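Local coordinates for kinesin-like protein KAR3 (Saccharomyces cerevisiae, PDB 1F9V) that hydrolyses ATP in a kinesin motor domain, probably to power movement along microtubules, at residues N29-N34 and F56-D61; D68-V73 and I110-S115; N119-L124 and W129-N134. The protein carries 2 engineered substitutions. All coordinates share one frame; numbering follows the deposited sequence.

Contact 1 (N29-N34 and F56-D61)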
# COMPACT_ATOMS: atom_id res chain seq x y z
N ASN A 29 11.19 17.47 -8.71
CA ASN A 29 10.92 18.20 -9.93
C ASN A 29 9.45 18.13 -10.28
O ASN A 29 8.71 17.28 -9.77
CB ASN A 29 11.76 17.64 -11.08
CG ASN A 29 13.24 17.77 -10.82
OD1 ASN A 29 13.75 18.86 -10.55
ND2 ASN A 29 13.95 16.64 -10.88
N GLU A 30 9.01 19.03 -11.14
CA GLU A 30 7.62 19.07 -11.56
C GLU A 30 7.34 17.86 -12.46
O GLU A 30 8.22 17.42 -13.20
CB GLU A 30 7.33 20.37 -12.31
CG GLU A 30 8.58 21.07 -12.87
CD GLU A 30 9.40 21.83 -11.82
OE1 GLU A 30 10.61 21.54 -11.69
OE2 GLU A 30 8.85 22.73 -11.14
N PHE A 31 6.14 17.30 -12.36
CA PHE A 31 5.76 16.15 -13.18
C PHE A 31 5.99 16.47 -14.65
O PHE A 31 5.61 17.54 -15.13
CB PHE A 31 4.29 15.79 -12.94
CG PHE A 31 3.83 14.58 -13.71
CD1 PHE A 31 3.18 14.73 -14.93
CD2 PHE A 31 4.05 13.31 -13.22
CE1 PHE A 31 2.75 13.61 -15.65
CE2 PHE A 31 3.63 12.18 -13.93
CZ PHE A 31 2.98 12.34 -15.14
N ASP A 32 6.61 15.53 -15.37
CA ASP A 32 6.91 15.71 -16.79
C ASP A 32 5.79 15.13 -17.64
O ASP A 32 5.76 13.93 -17.90
CB ASP A 32 8.24 15.04 -17.14
CG ASP A 32 8.59 15.16 -18.62
OD1 ASP A 32 7.86 15.85 -19.35
OD2 ASP A 32 9.60 14.56 -19.04
N ASP A 33 4.88 15.99 -18.08
CA ASP A 33 3.75 15.58 -18.90
C ASP A 33 4.19 14.85 -20.17
O ASP A 33 3.53 13.92 -20.63
CB ASP A 33 2.91 16.80 -19.29
CG ASP A 33 2.18 17.41 -18.10
OD1 ASP A 33 2.50 18.57 -17.75
OD2 ASP A 33 1.30 16.73 -17.52
N ASN A 34 5.31 15.29 -20.73
CA ASN A 34 5.87 14.72 -21.96
C ASN A 34 6.28 13.25 -21.82
O ASN A 34 6.05 12.45 -22.73
CB ASN A 34 7.09 15.55 -22.39
CG ASN A 34 7.35 15.49 -23.89
OD1 ASN A 34 6.93 14.55 -24.57
ND2 ASN A 34 8.06 16.49 -24.41
N PHE A 56 9.57 8.22 -10.56
CA PHE A 56 8.39 7.45 -10.20
C PHE A 56 7.20 7.94 -11.02
O PHE A 56 7.31 8.91 -11.76
CB PHE A 56 8.10 7.60 -8.71
CG PHE A 56 9.23 7.14 -7.83
CD1 PHE A 56 9.62 5.80 -7.82
CD2 PHE A 56 9.94 8.05 -7.04
CE1 PHE A 56 10.71 5.37 -7.06
CE2 PHE A 56 11.03 7.63 -6.27
CZ PHE A 56 11.42 6.29 -6.28
N ASP A 57 6.08 7.25 -10.91
CA ASP A 57 4.90 7.65 -11.66
C ASP A 57 4.37 8.98 -11.14
O ASP A 57 3.77 9.75 -11.89
CB ASP A 57 3.83 6.55 -11.56
CG ASP A 57 4.26 5.27 -12.26
OD1 ASP A 57 4.24 5.24 -13.50
OD2 ASP A 57 4.64 4.31 -11.57
N LYS A 58 4.61 9.24 -9.86
CA LYS A 58 4.17 10.49 -9.25
C LYS A 58 4.90 10.70 -7.94
O LYS A 58 5.18 9.75 -7.21
CB LYS A 58 2.66 10.46 -9.00
CG LYS A 58 2.10 11.73 -8.37
CD LYS A 58 1.32 12.61 -9.35
CE LYS A 58 1.46 12.19 -10.80
NZ LYS A 58 0.27 12.58 -11.63
N ILE A 59 5.22 11.95 -7.64
CA ILE A 59 5.88 12.26 -6.39
C ILE A 59 5.08 13.36 -5.72
O ILE A 59 4.88 14.43 -6.28
CB ILE A 59 7.33 12.74 -6.60
CG1 ILE A 59 8.14 11.65 -7.31
CG2 ILE A 59 7.97 13.03 -5.24
CD1 ILE A 59 9.57 12.04 -7.64
N PHE A 60 4.57 13.06 -4.53
CA PHE A 60 3.80 14.02 -3.75
C PHE A 60 4.74 14.69 -2.78
O PHE A 60 5.53 14.02 -2.11
CB PHE A 60 2.68 13.30 -2.98
CG PHE A 60 1.67 12.62 -3.86
CD1 PHE A 60 0.69 13.35 -4.51
CD2 PHE A 60 1.70 11.23 -4.03
CE1 PHE A 60 -0.25 12.73 -5.32
CE2 PHE A 60 0.77 10.59 -4.84
CZ PHE A 60 -0.21 11.34 -5.49
N ASP A 61 4.69 16.02 -2.70
CA ASP A 61 5.57 16.73 -1.78
C ASP A 61 4.82 17.18 -0.53
O ASP A 61 3.66 16.82 -0.33
CB ASP A 61 6.25 17.91 -2.48
CG ASP A 61 5.28 19.00 -2.92
OD1 ASP A 61 4.19 19.11 -2.33
OD2 ASP A 61 5.63 19.74 -3.86
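The ring of F31 meets K58 in a cation-pi contact at the edge of the motor domain. F31 sits in the connection between strands 24-28 and 38-44 of the small antiparallel sheet. K58 lies on the short strand 58-60, which pairs with strand 4-11 of the large sheet. The contact therefore bridges the small sheet and the rim of the large one. K58 NZ stands over one face of the F31 ring, 4.3 Å from its centroid and 19° off the ring normal. K58 CE comes along with it and reaches F31 CD2 at 3.7 Å. The two side chains cross at about a right angle. The lysine chain does not run straight: it is bent at chi2 and almost eclipsed at chi3 (-11°), and this bend carries the amine over the ring. At its root, K58 CG rests on a face of the F60 ring, 3.7 Å above its plane. The F31 ring also has a polar neighbour at its edge. D57 O lies near the ring plane, 3.2 Å from F31 CE2. The D57 carboxylate turns elsewhere, to a salt bridge with R342 and a bond from V7 N. Q38 ties the two segments together from strand 38-44: its amide bonds to both N29 O and I59 N. Besides the ring, K58 NZ has a long, weak ion pair with E72. No hydrogen bond passes directly between 29-34 and 56-61. The chemistry suggests that electrostatics contribute to the join: the electron-rich face of the ring would favour the ammonium group, and its slightly positive C-H edge the carbonyl oxygen.

Contact 2 (D68-V73 and I110-S115)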
# COMPACT_ATOMS: atom_id res chain seq x y z
N ASP A 68 -5.39 15.76 -2.05
CA ASP A 68 -4.61 15.86 -3.29
C ASP A 68 -4.14 14.47 -3.74
O ASP A 68 -4.16 14.15 -4.93
CB ASP A 68 -3.38 16.75 -3.09
CG ASP A 68 -3.75 18.18 -2.75
OD1 ASP A 68 -4.81 18.65 -3.21
OD2 ASP A 68 -2.97 18.84 -2.02
N VAL A 69 -3.71 13.66 -2.79
CA VAL A 69 -3.23 12.31 -3.10
C VAL A 69 -4.35 11.47 -3.69
O VAL A 69 -4.17 10.79 -4.69
CB VAL A 69 -2.69 11.61 -1.83
CG1 VAL A 69 -2.50 10.10 -2.09
CG2 VAL A 69 -1.37 12.26 -1.40
N PHE A 70 -5.54 11.54 -3.09
CA PHE A 70 -6.63 10.73 -3.61
C PHE A 70 -7.10 11.13 -5.00
O PHE A 70 -7.79 10.36 -5.66
CB PHE A 70 -7.81 10.72 -2.64
CG PHE A 70 -8.75 9.57 -2.88
CD1 PHE A 70 -8.38 8.28 -2.52
CD2 PHE A 70 -9.97 9.78 -3.52
CE1 PHE A 70 -9.22 7.20 -2.81
CE2 PHE A 70 -10.81 8.71 -3.80
CZ PHE A 70 -10.43 7.42 -3.45
N LYS A 71 -6.73 12.32 -5.45
CA LYS A 71 -7.13 12.74 -6.79
C LYS A 71 -6.54 11.77 -7.79
O LYS A 71 -7.10 11.54 -8.86
CB LYS A 71 -6.64 14.16 -7.08
CG LYS A 71 -7.46 15.25 -6.40
CD LYS A 71 -7.17 16.62 -7.01
CE LYS A 71 -7.73 17.73 -6.14
NZ LYS A 71 -6.67 18.38 -5.33
N GLU A 72 -5.40 11.19 -7.44
CA GLU A 72 -4.76 10.22 -8.32
C GLU A 72 -5.27 8.82 -8.00
O GLU A 72 -5.65 8.06 -8.89
CB GLU A 72 -3.24 10.27 -8.14
CG GLU A 72 -2.63 11.66 -8.30
CD GLU A 72 -3.03 12.33 -9.60
OE1 GLU A 72 -3.39 13.53 -9.56
OE2 GLU A 72 -2.98 11.67 -10.66
N VAL A 73 -5.31 8.48 -6.71
CA VAL A 73 -5.74 7.16 -6.26
C VAL A 73 -7.18 6.77 -6.60
O VAL A 73 -7.47 5.60 -6.80
CB VAL A 73 -5.52 7.02 -4.74
CG1 VAL A 73 -5.80 5.59 -4.29
CG2 VAL A 73 -4.08 7.42 -4.40
N ILE A 110 -8.04 4.72 2.80
CA ILE A 110 -9.11 3.77 3.10
C ILE A 110 -10.48 4.47 3.19
O ILE A 110 -11.41 4.10 2.47
CB ILE A 110 -8.80 2.95 4.38
CG1 ILE A 110 -7.67 1.95 4.06
CG2 ILE A 110 -10.04 2.18 4.85
CD1 ILE A 110 -6.98 1.36 5.27
N PRO A 111 -10.64 5.47 4.09
CA PRO A 111 -11.96 6.12 4.14
C PRO A 111 -12.34 6.77 2.81
O PRO A 111 -13.50 6.73 2.40
CB PRO A 111 -11.83 7.14 5.27
CG PRO A 111 -10.39 7.25 5.56
CD PRO A 111 -9.71 6.00 5.10
N SER A 112 -11.36 7.35 2.12
CA SER A 112 -11.60 7.99 0.82
C SER A 112 -12.06 6.97 -0.22
O SER A 112 -12.94 7.25 -1.04
CB SER A 112 -10.33 8.67 0.31
OG SER A 112 -10.03 9.84 1.06
N THR A 113 -11.44 5.80 -0.20
CA THR A 113 -11.76 4.73 -1.14
C THR A 113 -13.21 4.28 -0.96
O THR A 113 -13.94 4.12 -1.93
CB THR A 113 -10.80 3.52 -0.94
OG1 THR A 113 -9.49 3.87 -1.42
CG2 THR A 113 -11.30 2.30 -1.71
N ILE A 114 -13.61 4.11 0.29
CA ILE A 114 -14.97 3.68 0.59
C ILE A 114 -15.99 4.72 0.14
O ILE A 114 -17.00 4.39 -0.48
CB ILE A 114 -15.12 3.38 2.09
CG1 ILE A 114 -14.40 2.05 2.38
CG2 ILE A 114 -16.59 3.28 2.47
CD1 ILE A 114 -14.17 1.78 3.83
N SER A 115 -15.73 6.00 0.42
CA SER A 115 -16.64 7.06 0.01
C SER A 115 -16.74 7.16 -1.51
O SER A 115 -17.82 7.36 -2.07
CB SER A 115 -16.17 8.41 0.56
OG SER A 115 -16.17 8.41 1.97
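Helices 66-77 and 109-124 of the motor domain meet where the ring of F70 lies flat against S112. The ring takes the S112 methylene over one face, a CH-pi contact. S112 CB is 3.5 Å from the ring centroid and 15° off the normal. It sits somewhat toward the rim on the CD1-CE1 side. The far end of the ring reaches the backbone, with F70 CZ 3.5 Å from S112 O. T113 approaches differently. Its OG1 lies at the ring edge, near the plane, 3.6 Å from F70 CE1. The F70 side chain extends toward the other helix with CG anti to the backbone N (chi1 -161°).

Both helices belong to the P-loop NTPase core of the kinesin fold. Helix 109-124 follows soon after helix 98-103, whose first residues lie in one ADP pocket. Helix 66-77 borders the second ADP in this structure, where E72 O bonds to the ribose O2'.

The two hydroxyls at the interface are engaged within their own helix or just before it. S112 OG lies anti to its carbonyl carbon (chi1 -72°), and there it bonds to the backbone oxygens of D107 and G108. T113 OG1 bonds to I109 O. With OG so held, S112 presents its CB to the ring. V77, one turn beyond V73, touches both F70 and T113 and continues the packing between the helices. At the outer side of helix 66-77, K71 NZ forms a salt bridge to D68 OD1 at 2.8 Å.

Contact 3 (N119-L124 and W129-N134)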
# COMPACT_ATOMS: atom_id res chain seq x y z
N ASN A 119 -20.04 6.43 -3.98
CA ASN A 119 -20.52 7.49 -4.86
C ASN A 119 -20.73 6.86 -6.23
O ASN A 119 -21.69 7.16 -6.94
CB ASN A 119 -19.50 8.62 -4.98
CG ASN A 119 -19.43 9.48 -3.73
OD1 ASN A 119 -20.35 9.48 -2.91
ND2 ASN A 119 -18.34 10.23 -3.59
N TRP A 120 -19.81 5.98 -6.61
CA TRP A 120 -19.87 5.29 -7.89
C TRP A 120 -21.01 4.28 -7.91
O TRP A 120 -21.69 4.11 -8.92
CB TRP A 120 -18.55 4.58 -8.17
CG TRP A 120 -17.65 5.38 -9.04
CD1 TRP A 120 -16.48 5.98 -8.68
CD2 TRP A 120 -17.84 5.67 -10.43
NE1 TRP A 120 -15.93 6.63 -9.75
CE2 TRP A 120 -16.74 6.46 -10.84
CE3 TRP A 120 -18.83 5.35 -11.36
CZ2 TRP A 120 -16.61 6.93 -12.15
CZ3 TRP A 120 -18.70 5.81 -12.67
CH2 TRP A 120 -17.59 6.60 -13.05
N ILE A 121 -21.20 3.59 -6.78
CA ILE A 121 -22.25 2.59 -6.67
C ILE A 121 -23.61 3.26 -6.88
O ILE A 121 -24.46 2.73 -7.59
CB ILE A 121 -22.21 1.89 -5.29
CG1 ILE A 121 -21.03 0.90 -5.24
CG2 ILE A 121 -23.53 1.17 -5.02
CD1 ILE A 121 -20.84 0.21 -3.91
N ASN A 122 -23.80 4.42 -6.27
CA ASN A 122 -25.07 5.13 -6.42
C ASN A 122 -25.24 5.54 -7.87
O ASN A 122 -26.33 5.40 -8.44
CB ASN A 122 -25.09 6.36 -5.52
CG ASN A 122 -25.06 5.99 -4.06
OD1 ASN A 122 -25.78 5.09 -3.62
ND2 ASN A 122 -24.22 6.68 -3.29
N LYS A 123 -24.17 6.03 -8.48
CA LYS A 123 -24.20 6.46 -9.87
C LYS A 123 -24.45 5.31 -10.86
O LYS A 123 -24.95 5.53 -11.97
CB LYS A 123 -22.89 7.16 -10.23
CG LYS A 123 -22.57 7.17 -11.72
CD LYS A 123 -21.97 8.51 -12.14
CE LYS A 123 -21.78 8.57 -13.65
NZ LYS A 123 -21.58 9.98 -14.13
N LEU A 124 -24.11 4.09 -10.47
CA LEU A 124 -24.28 2.94 -11.35
C LEU A 124 -25.65 2.26 -11.25
O LEU A 124 -25.96 1.37 -12.03
CB LEU A 124 -23.18 1.91 -11.09
CG LEU A 124 -21.76 2.34 -11.48
CD1 LEU A 124 -20.76 1.33 -10.95
CD2 LEU A 124 -21.65 2.48 -12.99
N TRP A 129 -27.25 -1.58 -12.02
CA TRP A 129 -26.27 -2.29 -11.21
C TRP A 129 -26.61 -2.29 -9.73
O TRP A 129 -26.99 -1.28 -9.15
CB TRP A 129 -24.88 -1.68 -11.41
CG TRP A 129 -24.16 -2.19 -12.62
CD1 TRP A 129 -23.98 -1.53 -13.81
CD2 TRP A 129 -23.52 -3.47 -12.77
NE1 TRP A 129 -23.28 -2.33 -14.68
CE2 TRP A 129 -22.98 -3.52 -14.07
CE3 TRP A 129 -23.36 -4.57 -11.93
CZ2 TRP A 129 -22.29 -4.63 -14.56
CZ3 TRP A 129 -22.67 -5.68 -12.41
CH2 TRP A 129 -22.14 -5.70 -13.71
N ASP A 130 -26.47 -3.46 -9.11
CA ASP A 130 -26.70 -3.60 -7.68
C ASP A 130 -25.39 -4.12 -7.12
O ASP A 130 -24.96 -5.22 -7.46
CB ASP A 130 -27.82 -4.60 -7.41
CG ASP A 130 -28.21 -4.66 -5.95
OD1 ASP A 130 -27.85 -3.73 -5.19
OD2 ASP A 130 -28.89 -5.63 -5.54
N TYR A 131 -24.75 -3.32 -6.27
CA TYR A 131 -23.47 -3.71 -5.69
C TYR A 131 -23.57 -3.93 -4.19
O TYR A 131 -24.24 -3.19 -3.48
CB TYR A 131 -22.42 -2.61 -5.94
CG TYR A 131 -21.82 -2.61 -7.33
CD1 TYR A 131 -20.68 -3.36 -7.62
CD2 TYR A 131 -22.35 -1.81 -8.34
CE1 TYR A 131 -20.09 -3.32 -8.88
CE2 TYR A 131 -21.77 -1.77 -9.61
CZ TYR A 131 -20.64 -2.52 -9.87
OH TYR A 131 -20.07 -2.47 -11.12
N LYS A 132 -22.88 -4.97 -3.71
CA LYS A 132 -22.85 -5.27 -2.28
C LYS A 132 -21.40 -5.17 -1.87
O LYS A 132 -20.52 -5.59 -2.61
CB LYS A 132 -23.38 -6.67 -2.00
CG LYS A 132 -24.90 -6.74 -1.96
CD LYS A 132 -25.46 -6.85 -3.37
CE LYS A 132 -24.78 -7.96 -4.17
NZ LYS A 132 -24.98 -7.81 -5.63
N VAL A 133 -21.16 -4.61 -0.69
CA VAL A 133 -19.81 -4.42 -0.19
C VAL A 133 -19.58 -5.07 1.16
O VAL A 133 -20.36 -4.86 2.10
CB VAL A 133 -19.48 -2.92 -0.06
CG1 VAL A 133 -18.02 -2.72 0.34
CG2 VAL A 133 -19.78 -2.21 -1.38
N ASN A 134 -18.53 -5.87 1.27
CA ASN A 134 -18.20 -6.48 2.55
C ASN A 134 -16.69 -6.37 2.74
O ASN A 134 -15.94 -6.30 1.77
CB ASN A 134 -18.71 -7.94 2.61
CG ASN A 134 -17.91 -8.89 1.75
OD1 ASN A 134 -17.20 -9.76 2.26
ND2 ASN A 134 -18.04 -8.75 0.44
O HOH W 1 -25.07 0.08 -7.71
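I121 reaches from helix 109-124 onto Y131 and V133 of strand 130-141. Its CB forks into two branches. CG2 takes one side and lies 4.0 Å from Y131 CB. CG1, anti to the carbonyl carbon (chi1 -75°), passes the same Y131 CB at 3.8 Å. At the tip, CD1 touches Y131 CB again and meets V133 CG2 at 3.7 Å. With an alanine here both branches are gone, which would probably open a gap beside Y131 CB and leave V133 CG2 without its helix partner. One turn on, L124 CD1 approaches Y131 CE2 to 3.5 Å, coming obliquely to the ring. The tyrosine hydroxyl bonds to L81 O and also lies over a face of the W129 ring. The axes of helix segment 119-124 and strand segment 130-134 run nearly antiparallel (156°), a compact helix-turn-strand connection in which the chain reverses through four residues. Polar bonds close the turn. W129 N donates to L124 O at 3.2 Å, with an N-H...O angle of 152°. The same oxygen sits at the edge of the indole, in its plane. One water donates to I121 O (2.7 Å) and to W129 O (2.8 Å). The carbonyl oxygens of I121 and L124 are thus joined to the backbone of W129, one through a water and one directly, while apolar contact alone joins I121 to Y131 and V133.

Contacts 1 and 2 are partly buried, and contact 3 is buried although it lies farthest from the centre of the chain. Contacts 2 and 3 share helix 109-124, using its earlier and later turns. Contacts 1 and 2 touch directly: the F60 ring packs on V69 and E72 of helix 66-77, which follows strand 58-60 in the chain. Contacts 1 and 3 stay about 17 Å apart at their nearest atoms, yet both reach the large sheet. Their chemistry differs. A charge meets a ring in contact 1, a ring meets a methylene in contact 2, and contact 3 combines aliphatic packing with backbone and water bonds.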